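Local atomic coordinates of D-hydantoinase (Ralstonia pickettii, PDB entry 1NFG), a protein that probably catalyses the stereospecific hydrolysis of the cyclic amide bond of D-hydantoin derivatives, using two zinc ions bound in each subunit. Residues M1-K6 against R40-A45. Residues are numbered along the deposited sequence; the frame is centred on the assembly and turned at random.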
# COMPACT_ATOMS: atom_id res chain seq x y z
N MET A 1 14.44 -28.07 48.87
CA MET A 1 13.41 -27.38 48.04
C MET A 1 12.71 -26.29 48.86
O MET A 1 11.96 -26.60 49.78
CB MET A 1 12.37 -28.40 47.54
CG MET A 1 11.83 -28.12 46.15
SD MET A 1 13.12 -28.10 44.87
CE MET A 1 12.97 -29.72 44.13
N ASP A 2 12.96 -25.03 48.53
CA ASP A 2 12.37 -23.91 49.27
C ASP A 2 10.86 -23.85 49.10
O ASP A 2 10.13 -23.63 50.06
CB ASP A 2 12.97 -22.57 48.83
CG ASP A 2 14.49 -22.57 48.89
OD1 ASP A 2 15.06 -23.26 49.75
OD2 ASP A 2 15.11 -21.86 48.07
N ILE A 3 10.41 -24.02 47.86
CA ILE A 3 8.98 -23.98 47.59
C ILE A 3 8.57 -24.95 46.49
O ILE A 3 9.36 -25.27 45.60
CB ILE A 3 8.53 -22.54 47.19
CG1 ILE A 3 8.51 -21.66 48.43
CG2 ILE A 3 7.16 -22.57 46.52
CD1 ILE A 3 7.83 -20.32 48.24
N ILE A 4 7.34 -25.45 46.60
CA ILE A 4 6.78 -26.37 45.63
C ILE A 4 5.39 -25.86 45.28
O ILE A 4 4.57 -25.60 46.17
CB ILE A 4 6.63 -27.81 46.17
CG1 ILE A 4 8.01 -28.47 46.32
CG2 ILE A 4 5.77 -28.64 45.22
CD1 ILE A 4 7.95 -29.85 46.97
N ILE A 5 5.13 -25.71 43.98
CA ILE A 5 3.82 -25.28 43.52
C ILE A 5 3.21 -26.49 42.83
O ILE A 5 3.71 -26.96 41.80
CB ILE A 5 3.92 -24.08 42.55
CG1 ILE A 5 4.58 -22.90 43.28
CG2 ILE A 5 2.53 -23.67 42.08
CD1 ILE A 5 4.90 -21.73 42.38
N LYS A 6 2.14 -27.01 43.42
CA LYS A 6 1.48 -28.21 42.92
C LYS A 6 0.06 -28.02 42.43
O LYS A 6 -0.62 -27.05 42.81
CB LYS A 6 1.46 -29.27 44.02
CG LYS A 6 0.54 -28.89 45.18
CD LYS A 6 0.41 -29.98 46.22
CE LYS A 6 -0.52 -29.54 47.35
NZ LYS A 6 -0.70 -30.60 48.40
N ARG A 40 7.84 -24.67 52.05
CA ARG A 40 6.44 -24.32 51.85
C ARG A 40 5.92 -24.96 50.58
O ARG A 40 6.68 -25.23 49.65
CB ARG A 40 6.29 -22.81 51.76
CG ARG A 40 4.85 -22.35 51.62
CD ARG A 40 4.78 -20.85 51.52
NE ARG A 40 3.40 -20.38 51.49
CZ ARG A 40 3.05 -19.10 51.60
NH1 ARG A 40 3.97 -18.16 51.73
NH2 ARG A 40 1.76 -18.77 51.59
N THR A 41 4.62 -25.22 50.56
CA THR A 41 3.98 -25.81 49.40
C THR A 41 2.75 -24.98 49.09
O THR A 41 1.96 -24.68 49.97
CB THR A 41 3.55 -27.28 49.65
OG1 THR A 41 4.71 -28.12 49.72
CG2 THR A 41 2.64 -27.77 48.54
N ILE A 42 2.62 -24.60 47.82
CA ILE A 42 1.47 -23.81 47.41
C ILE A 42 0.57 -24.66 46.52
O ILE A 42 1.05 -25.37 45.64
CB ILE A 42 1.91 -22.54 46.65
CG1 ILE A 42 2.75 -21.66 47.58
CG2 ILE A 42 0.69 -21.79 46.15
CD1 ILE A 42 3.35 -20.43 46.90
N ASP A 43 -0.73 -24.59 46.78
CA ASP A 43 -1.70 -25.35 46.01
C ASP A 43 -2.27 -24.48 44.89
O ASP A 43 -3.15 -23.65 45.13
CB ASP A 43 -2.83 -25.82 46.92
CG ASP A 43 -3.61 -26.97 46.33
OD1 ASP A 43 -3.69 -27.06 45.09
OD2 ASP A 43 -4.15 -27.79 47.11
N ALA A 44 -1.77 -24.69 43.68
CA ALA A 44 -2.23 -23.92 42.52
C ALA A 44 -3.40 -24.61 41.81
O ALA A 44 -3.66 -24.35 40.64
CB ALA A 44 -1.08 -23.72 41.55
N ALA A 45 -4.10 -25.47 42.54
CA ALA A 45 -5.24 -26.19 41.98
C ALA A 45 -6.21 -25.23 41.29
O ALA A 45 -6.56 -24.19 41.84
CB ALA A 45 -5.96 -26.96 43.09
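Strands 3-6 and 40-43 pair in parallel in the small beta domain of the hydantoinase, Ile3 lying beside Arg40 and Lys6 beside Asp43. Five backbone hydrogen bonds alternate between the two segments. They run from Arg40 N to Asp2 O at 3.2 Å, then through Ile4, which gives its N to Arg40 O and takes Ile42 N at its O (2.7 Å). Lys6 likewise gives its N to Ile42 O, nearly straight at 169°, and accepts Ala44 N at its O. On one face Ile3, Ile5, Arg40 and Ile42 project together. Arg40 CB rests 4.2 Å from Ile3 CG1, and the extended arginine chain carries its guanidinium off to a salt bridge with Asp436. CG2 of Ile5 meets Ala44 CB at 3.6 Å, while Val433 and Ile390 pack on this apolar face. On the other face the Lys6 chain (chi1 68°) crosses Thr41 at about a right angle, CE lying 3.8 Å from Thr41 CG2. Asp43 OD1 accepts Ala45 N (3.0 Å) in an Asx turn and also a hydrogen bond from Asn7 ND2. With strand 15-24 antiparallel on the other edge of 3-6, this pairing belongs to the beta-sandwich domain that accompanies the TIM barrel in hydantoinases and related amidohydrolases.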